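Local coordinates for protein bacterial regulatory proteins, tetR family (Corynebacterium glutamicum, PDB 3AQT) that binds resorcinol in an all-helical ligand domain and, as a TetR-family transcriptional repressor, probably binds DNA through a helix-turn-helix motif, at residues T172-I177 / A225-E230; E121-S126 / R164-G169. All blocks are in the same frame, centred on the assembly; numbering follows the deposited sequence.

Contact 1: T172-I177 / A225-E230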
ATOM      1  N   THR B 172       7.077 -24.229 -11.739  1.00 43.28           N
ATOM      2  CA  THR B 172       6.743 -24.721 -13.071  1.00 41.79           C
ATOM      3  C   THR B 172       7.265 -23.840 -14.206  1.00 42.08           C
ATOM      4  O   THR B 172       6.910 -24.051 -15.371  1.00 41.36           O
ATOM      5  CB  THR B 172       5.218 -24.870 -13.257  1.00 42.01           C
ATOM      6  OG1 THR B 172       4.601 -23.577 -13.233  1.00 41.23           O
ATOM      7  CG2 THR B 172       4.633 -25.737 -12.156  1.00 42.18           C
ATOM      8  N   GLY B 173       8.095 -22.854 -13.867  1.00 41.25           N
ATOM      9  CA  GLY B 173       8.639 -21.958 -14.873  1.00 38.95           C
ATOM     10  C   GLY B 173       7.639 -20.968 -15.455  1.00 38.45           C
ATOM     11  O   GLY B 173       7.943 -20.267 -16.422  1.00 38.86           O
ATOM     12  N   ARG B 174       6.442 -20.907 -14.881  1.00 37.47           N
ATOM     13  CA  ARG B 174       5.414 -19.988 -15.358  1.00 35.99           C
ATOM     14  C   ARG B 174       5.727 -18.546 -14.951  1.00 36.03           C
ATOM     15  O   ARG B 174       5.431 -17.612 -15.687  1.00 37.13           O
ATOM     16  CB  ARG B 174       4.055 -20.381 -14.783  1.00 35.83           C
ATOM     17  CG  ARG B 174       2.863 -19.693 -15.432  1.00 35.49           C
ATOM     18  CD  ARG B 174       2.671 -20.173 -16.857  1.00 33.74           C
ATOM     19  NE  ARG B 174       1.320 -19.923 -17.354  1.00 33.47           N
ATOM     20  CZ  ARG B 174       1.047 -19.201 -18.439  1.00 33.66           C
ATOM     21  NH1 ARG B 174       2.032 -18.647 -19.136  1.00 31.71           N
ATOM     22  NH2 ARG B 174      -0.207 -19.059 -18.844  1.00 33.67           N
ATOM     23  N   PHE B 175       6.326 -18.373 -13.776  1.00 35.94           N
ATOM     24  CA  PHE B 175       6.658 -17.047 -13.276  1.00 36.95           C
ATOM     25  C   PHE B 175       8.157 -16.835 -13.124  1.00 39.66           C
ATOM     26  O   PHE B 175       8.924 -17.793 -13.001  1.00 41.96           O
ATOM     27  CB  PHE B 175       6.035 -16.802 -11.892  1.00 34.39           C
ATOM     28  CG  PHE B 175       4.543 -16.942 -11.840  1.00 30.92           C
ATOM     29  CD1 PHE B 175       3.752 -16.587 -12.918  1.00 28.72           C
ATOM     30  CD2 PHE B 175       3.928 -17.395 -10.682  1.00 30.99           C
ATOM     31  CE1 PHE B 175       2.362 -16.683 -12.841  1.00 30.28           C
ATOM     32  CE2 PHE B 175       2.544 -17.494 -10.592  1.00 30.82           C
ATOM     33  CZ  PHE B 175       1.759 -17.138 -11.672  1.00 30.19           C
ATOM     34  N   THR B 176       8.557 -15.567 -13.116  1.00 40.57           N
ATOM     35  CA  THR B 176       9.946 -15.182 -12.908  1.00 42.21           C
ATOM     36  C   THR B 176       9.894 -14.235 -11.717  1.00 41.89           C
ATOM     37  O   THR B 176       9.331 -13.146 -11.814  1.00 42.61           O
ATOM     38  CB  THR B 176      10.527 -14.433 -14.119  1.00 44.62           C
ATOM     39  OG1 THR B 176      10.594 -15.320 -15.241  1.00 47.68           O
ATOM     40  CG2 THR B 176      11.925 -13.907 -13.801  1.00 43.70           C
ATOM     41  N   ILE B 177      10.467 -14.654 -10.596  1.00 41.61           N
ATOM     42  CA  ILE B 177      10.447 -13.849  -9.383  1.00 42.19           C
ATOM     43  C   ILE B 177      11.782 -13.941  -8.669  1.00 43.95           C
ATOM     44  O   ILE B 177      12.278 -15.038  -8.424  1.00 46.63           O
ATOM     45  CB  ILE B 177       9.350 -14.357  -8.416  1.00 41.51           C
ATOM     46  CG1 ILE B 177       7.982 -14.296  -9.088  1.00 40.72           C
ATOM     47  CG2 ILE B 177       9.361 -13.549  -7.131  1.00 39.86           C
ATOM     48  CD1 ILE B 177       6.884 -15.098  -8.392  1.00 47.18           C
ATOM     49  N   ALA B 225       3.650  -9.595 -21.521  1.00 44.71           N
ATOM     50  CA  ALA B 225       2.658  -8.531 -21.514  1.00 45.33           C
ATOM     51  C   ALA B 225       1.337  -8.870 -22.179  1.00 45.81           C
ATOM     52  O   ALA B 225       0.275  -8.685 -21.578  1.00 45.70           O
ATOM     53  CB  ALA B 225       3.248  -7.290 -22.150  1.00 46.33           C
ATOM     54  N   ALA B 226       1.390  -9.361 -23.417  1.00 46.55           N
ATOM     55  CA  ALA B 226       0.165  -9.694 -24.149  1.00 45.76           C
ATOM     56  C   ALA B 226      -0.559 -10.921 -23.607  1.00 46.34           C
ATOM     57  O   ALA B 226      -1.796 -10.975 -23.597  1.00 46.48           O
ATOM     58  CB  ALA B 226       0.473  -9.892 -25.623  1.00 46.28           C
ATOM     59  N   GLU B 227       0.200 -11.913 -23.158  1.00 44.54           N
ATOM     60  CA  GLU B 227      -0.424 -13.117 -22.639  1.00 44.80           C
ATOM     61  C   GLU B 227      -1.194 -12.830 -21.348  1.00 44.36           C
ATOM     62  O   GLU B 227      -2.301 -13.343 -21.151  1.00 43.60           O
ATOM     63  CB  GLU B 227       0.633 -14.195 -22.413  1.00 46.26           C
ATOM     64  CG  GLU B 227       0.089 -15.470 -21.815  1.00 49.71           C
ATOM     65  CD  GLU B 227       1.094 -16.605 -21.865  1.00 53.11           C
ATOM     66  OE1 GLU B 227       2.310 -16.317 -21.922  1.00 52.51           O
ATOM     67  OE2 GLU B 227       0.665 -17.781 -21.835  1.00 54.40           O
ATOM     68  N   ALA B 228      -0.614 -11.988 -20.494  1.00 42.68           N
ATOM     69  CA  ALA B 228      -1.220 -11.616 -19.215  1.00 42.26           C
ATOM     70  C   ALA B 228      -2.679 -11.192 -19.337  1.00 42.15           C
ATOM     71  O   ALA B 228      -3.543 -11.696 -18.625  1.00 42.62           O
ATOM     72  CB  ALA B 228      -0.412 -10.500 -18.561  1.00 40.50           C
ATOM     73  N   ARG B 229      -2.944 -10.254 -20.235  1.00 42.75           N
ATOM     74  CA  ARG B 229      -4.294  -9.755 -20.448  1.00 44.39           C
ATOM     75  C   ARG B 229      -5.248 -10.908 -20.774  1.00 44.66           C
ATOM     76  O   ARG B 229      -6.337 -11.016 -20.207  1.00 43.62           O
ATOM     77  CB  ARG B 229      -4.276  -8.726 -21.586  1.00 47.31           C
ATOM     78  CG  ARG B 229      -5.631  -8.159 -21.965  1.00 51.58           C
ATOM     79  CD  ARG B 229      -6.279  -7.425 -20.804  1.00 57.79           C
ATOM     80  NE  ARG B 229      -7.709  -7.226 -21.027  1.00 63.12           N
ATOM     81  CZ  ARG B 229      -8.516  -6.594 -20.179  1.00 66.08           C
ATOM     82  NH1 ARG B 229      -8.030  -6.095 -19.049  1.00 69.00           N
ATOM     83  NH2 ARG B 229      -9.808  -6.465 -20.457  1.00 66.43           N
ATOM     84  N   GLU B 230      -4.829 -11.775 -21.686  1.00 45.57           N
ATOM     85  CA  GLU B 230      -5.648 -12.913 -22.082  1.00 45.35           C
ATOM     86  C   GLU B 230      -5.971 -13.815 -20.898  1.00 44.01           C
ATOM     87  O   GLU B 230      -7.114 -14.239 -20.717  1.00 43.17           O
ATOM     88  CB  GLU B 230      -4.932 -13.726 -23.166  1.00 46.31           C
ATOM     89  CG  GLU B 230      -5.539 -15.097 -23.420  1.00 49.32           C
ATOM     90  CD  GLU B 230      -4.737 -16.235 -22.803  1.00 50.46           C
ATOM     91  OE1 GLU B 230      -3.501 -16.270 -23.002  1.00 51.26           O
ATOM     92  OE2 GLU B 230      -5.346 -17.099 -22.133  1.00 49.90           O
TER

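Contact 2: E121-S126 / R164-G169. With RCO (resorcinol), chain D.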
ATOM      1  N   GLU B 121      -3.395 -18.694 -13.841  1.00 35.29           N
ATOM      2  CA  GLU B 121      -4.839 -18.494 -13.776  1.00 35.42           C
ATOM      3  C   GLU B 121      -5.323 -18.546 -12.332  1.00 35.50           C
ATOM      4  O   GLU B 121      -6.278 -17.862 -11.960  1.00 35.74           O
ATOM      5  CB  GLU B 121      -5.572 -19.552 -14.602  1.00 35.98           C
ATOM      6  CG  GLU B 121      -6.867 -19.040 -15.216  1.00 39.39           C
ATOM      7  CD  GLU B 121      -7.637 -20.121 -15.972  1.00 43.31           C
ATOM      8  OE1 GLU B 121      -6.995 -20.955 -16.655  1.00 45.37           O
ATOM      9  OE2 GLU B 121      -8.886 -20.126 -15.896  1.00 42.86           O
ATOM     10  N   VAL B 122      -4.661 -19.366 -11.525  1.00 33.51           N
ATOM     11  CA  VAL B 122      -5.015 -19.492 -10.125  1.00 33.86           C
ATOM     12  C   VAL B 122      -4.778 -18.145  -9.450  1.00 34.64           C
ATOM     13  O   VAL B 122      -5.644 -17.622  -8.748  1.00 33.47           O
ATOM     14  CB  VAL B 122      -4.143 -20.569  -9.423  1.00 34.46           C
ATOM     15  CG1 VAL B 122      -4.419 -20.578  -7.929  1.00 31.97           C
ATOM     16  CG2 VAL B 122      -4.433 -21.939 -10.014  1.00 33.77           C
ATOM     17  N   PHE B 123      -3.593 -17.591  -9.682  1.00 33.91           N
ATOM     18  CA  PHE B 123      -3.190 -16.315  -9.106  1.00 34.12           C
ATOM     19  C   PHE B 123      -4.064 -15.176  -9.600  1.00 33.93           C
ATOM     20  O   PHE B 123      -4.559 -14.370  -8.808  1.00 35.06           O
ATOM     21  CB  PHE B 123      -1.731 -16.047  -9.462  1.00 35.01           C
ATOM     22  CG  PHE B 123      -1.156 -14.825  -8.814  1.00 36.68           C
ATOM     23  CD1 PHE B 123      -1.247 -14.639  -7.439  1.00 35.52           C
ATOM     24  CD2 PHE B 123      -0.475 -13.878  -9.578  1.00 36.58           C
ATOM     25  CE1 PHE B 123      -0.667 -13.531  -6.833  1.00 35.16           C
ATOM     26  CE2 PHE B 123       0.109 -12.768  -8.979  1.00 36.46           C
ATOM     27  CZ  PHE B 123       0.012 -12.595  -7.602  1.00 36.78           C
ATOM     28  N   ALA B 124      -4.258 -15.119 -10.913  1.00 33.00           N
ATOM     29  CA  ALA B 124      -5.076 -14.082 -11.519  1.00 32.30           C
ATOM     30  C   ALA B 124      -6.523 -14.173 -11.055  1.00 31.93           C
ATOM     31  O   ALA B 124      -7.135 -13.168 -10.698  1.00 33.82           O
ATOM     32  CB  ALA B 124      -5.013 -14.195 -13.030  1.00 31.57           C
ATOM     33  N   GLY B 125      -7.067 -15.383 -11.068  1.00 31.41           N
ATOM     34  CA  GLY B 125      -8.444 -15.578 -10.659  1.00 29.67           C
ATOM     35  C   GLY B 125      -8.668 -15.200  -9.210  1.00 29.55           C
ATOM     36  O   GLY B 125      -9.698 -14.613  -8.859  1.00 28.85           O
ATOM     37  N   SER B 126      -7.710 -15.551  -8.361  1.00 27.79           N
ATOM     38  CA  SER B 126      -7.811 -15.231  -6.952  1.00 30.89           C
ATOM     39  C   SER B 126      -7.895 -13.717  -6.792  1.00 32.06           C
ATOM     40  O   SER B 126      -8.777 -13.200  -6.094  1.00 31.24           O
ATOM     41  CB  SER B 126      -6.591 -15.761  -6.191  1.00 30.70           C
ATOM     42  OG  SER B 126      -6.487 -17.171  -6.290  1.00 34.36           O
ATOM     43  N   ARG B 164       2.076 -19.280  -1.732  1.00 33.87           N
ATOM     44  CA  ARG B 164       1.987 -20.659  -2.187  1.00 34.08           C
ATOM     45  C   ARG B 164       1.731 -20.685  -3.687  1.00 33.42           C
ATOM     46  O   ARG B 164       2.432 -21.362  -4.440  1.00 31.99           O
ATOM     47  CB  ARG B 164       0.832 -21.368  -1.479  1.00 35.04           C
ATOM     48  CG  ARG B 164       0.530 -22.767  -2.012  1.00 35.73           C
ATOM     49  CD  ARG B 164      -0.866 -23.191  -1.625  1.00 36.28           C
ATOM     50  NE  ARG B 164      -1.872 -22.342  -2.252  1.00 35.95           N
ATOM     51  CZ  ARG B 164      -3.052 -22.047  -1.714  1.00 38.00           C
ATOM     52  NH1 ARG B 164      -3.383 -22.532  -0.523  1.00 37.95           N
ATOM     53  NH2 ARG B 164      -3.905 -21.269  -2.371  1.00 37.06           N
ATOM     54  N   ASP B 165       0.707 -19.949  -4.108  1.00 32.98           N
ATOM     55  CA  ASP B 165       0.355 -19.895  -5.513  1.00 35.40           C
ATOM     56  C   ASP B 165       1.526 -19.382  -6.347  1.00 34.96           C
ATOM     57  O   ASP B 165       1.795 -19.901  -7.427  1.00 36.74           O
ATOM     58  CB  ASP B 165      -0.895 -19.027  -5.725  1.00 36.60           C
ATOM     59  CG  ASP B 165      -2.168 -19.693  -5.207  1.00 38.80           C
ATOM     60  OD1 ASP B 165      -2.152 -20.919  -4.969  1.00 39.67           O
ATOM     61  OD2 ASP B 165      -3.196 -19.001  -5.049  1.00 41.66           O
ATOM     62  N   LEU B 166       2.232 -18.376  -5.846  1.00 33.27           N
ATOM     63  CA  LEU B 166       3.375 -17.832  -6.562  1.00 32.23           C
ATOM     64  C   LEU B 166       4.534 -18.823  -6.607  1.00 33.51           C
ATOM     65  O   LEU B 166       5.190 -18.965  -7.635  1.00 35.21           O
ATOM     66  CB  LEU B 166       3.831 -16.525  -5.923  1.00 30.83           C
ATOM     67  CG  LEU B 166       2.880 -15.340  -6.124  1.00 31.90           C
ATOM     68  CD1 LEU B 166       3.438 -14.121  -5.386  1.00 31.27           C
ATOM     69  CD2 LEU B 166       2.705 -15.042  -7.621  1.00 28.02           C
ATOM     70  N   LEU B 167       4.789 -19.510  -5.498  1.00 34.36           N
ATOM     71  CA  LEU B 167       5.861 -20.493  -5.459  1.00 35.07           C
ATOM     72  C   LEU B 167       5.580 -21.580  -6.489  1.00 37.07           C
ATOM     73  O   LEU B 167       6.479 -22.060  -7.177  1.00 36.35           O
ATOM     74  CB  LEU B 167       5.959 -21.137  -4.080  1.00 34.37           C
ATOM     75  CG  LEU B 167       6.982 -22.278  -4.027  1.00 35.03           C
ATOM     76  CD1 LEU B 167       8.362 -21.752  -4.435  1.00 33.64           C
ATOM     77  CD2 LEU B 167       7.009 -22.882  -2.629  1.00 32.62           C
ATOM     78  N   HIS B 168       4.315 -21.970  -6.571  1.00 38.36           N
ATOM     79  CA  HIS B 168       3.868 -22.985  -7.512  1.00 39.15           C
ATOM     80  C   HIS B 168       4.227 -22.536  -8.937  1.00 40.69           C
ATOM     81  O   HIS B 168       4.821 -23.288  -9.709  1.00 40.23           O
ATOM     82  CB  HIS B 168       2.354 -23.167  -7.341  1.00 37.64           C
ATOM     83  CG  HIS B 168       1.734 -24.102  -8.328  1.00 37.78           C
ATOM     84  ND1 HIS B 168       2.458 -25.054  -9.012  1.00 37.53           N
ATOM     85  CD2 HIS B 168       0.449 -24.237  -8.736  1.00 37.41           C
ATOM     86  CE1 HIS B 168       1.645 -25.735  -9.802  1.00 36.53           C
ATOM     87  NE2 HIS B 168       0.422 -25.259  -9.654  1.00 37.40           N
ATOM     88  N   GLY B 169       3.884 -21.295  -9.268  1.00 41.18           N
ATOM     89  CA  GLY B 169       4.181 -20.773 -10.589  1.00 42.39           C
ATOM     90  C   GLY B 169       5.670 -20.647 -10.866  1.00 43.06           C
ATOM     91  O   GLY B 169       6.111 -20.714 -12.013  1.00 43.03           O
TER
HETATM   92  C1  RCO D 230      -5.176 -15.718  -2.377  1.00 36.64           C
HETATM   93  C2  RCO D 230      -4.435 -16.452  -3.356  1.00 36.01           C
HETATM   94  C3  RCO D 230      -3.704 -15.759  -4.359  1.00 36.04           C
HETATM   95  C4  RCO D 230      -3.714 -14.352  -4.374  1.00 37.06           C
HETATM   96  C5  RCO D 230      -4.440 -13.631  -3.414  1.00 36.48           C
HETATM   97  C6  RCO D 230      -5.175 -14.316  -2.409  1.00 36.69           C
HETATM   98  O1  RCO D 230      -5.892 -16.403  -1.400  1.00 40.05           O
HETATM   99  O3  RCO D 230      -2.976 -16.445  -5.327  1.00 36.67           O
HETATM  100  O   HOH W   1      -5.825 -19.435  -4.816  1.00 35.99           O

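Contact 1: T172-I177 / A225-E230
Glu227 OE2 is gripped by both terminal nitrogens of Arg174, and this salt bridge carries the whole contact between a loop and a short helix at the surface of the all-helical TetR-family ligand domain. The stronger bond runs from Arg174 NH1 to Glu227 OE2 over 3.1 Å, with an N-H...O angle of 151°; a weak one from Arg174 NH2 to the same Glu227 OE2 measures 3.4 Å. The pairing illustrates how an ion pair can form without the flat, two-oxygen fork. The carboxylate lies at the edge of the guanidinium, close to its plane, but the two planes are turned 56° apart, so NH1 meets OE2 from above the carboxylate plane. Glu227 OE1 stays 3.6 Å from Arg174 NH1 and forms no bond with it.

The side chains approach from opposite directions. Arg174 leaves the loop between helices 159-171 and 180-199 and bends at its second torsion (chi2 69°), whereas Glu227 runs out from helix 225-231 in an extended chain. The strongest polar partner of Arg174 is Asp118, which forms a salt bridge with Arg174 NH2, and the arginine side chain also touches Ala120 of helix 119-134. Two acidic side chains thus share one guanidinium, which probably steadies its positive charge. A third acid is more distant: Glu230 OE1 lies 6.0 Å from Arg174 NH2.

Contact 2: E121-S126 / R164-G169
The resorcinol pocket of this TetR-family ligand domain is lined here by two helices, 119-134 and 159-171, that run roughly antiparallel, their short segments coming within 9.6 Å axis to axis. Asp165 OD2 accepts a hydrogen bond from resorcinol O3 at 2.6 Å and another from a water that also donates to Ser126 OG. That water bridges the helices where no direct hydrogen bond joins the two segments. Ser126 OG in turn donates to Val122 O, 2.6 Å away, on the opposite face of the carbonyl plane from Ser126 N, while Ser126 CB packs against the ligand ring.

The other carboxylate oxygen is held by the neighbouring side chain: Arg164 NE and NH2 both grip Asp165 OD1 from one face of the carboxylate, the NE bond being 3.1 Å long. Val122 CG1, placed anti to the backbone N (chi1 174°), lies 3.5 Å from Asp165 OD2, an apolar methyl set against the polar group. Phe123 meets the ligand at its edge and Leu166 over a face. Resorcinol O3 sits 3.3 Å from Phe123 CD1, and a CH-pi contact places Leu166 CD2 over the ring centre, 3.6 Å from the Phe123 ring centroid.

Overall arrangement
Buried ligand recognition and a surface ion pair are connected here through two helices. Contact 2 lines the resorcinol pocket, whereas contact 1 lies at the surface, its Arg174 side chain about 12 Å from the bound ligand at the nearest atoms; the centres of the contacts are about 11 Å apart. They meet where helix 159-171 gives way to the loop: Phe175 N lies 2.9 Å from Gly169 O, a probable hydrogen bond, and Phe175 CD2 packs 3.7 Å from Leu166 O. Helix 119-134 supplies a second connection, presenting Ala120 to Arg174 and Phe175 and, farther along, Phe123 and Ser126 to resorcinol.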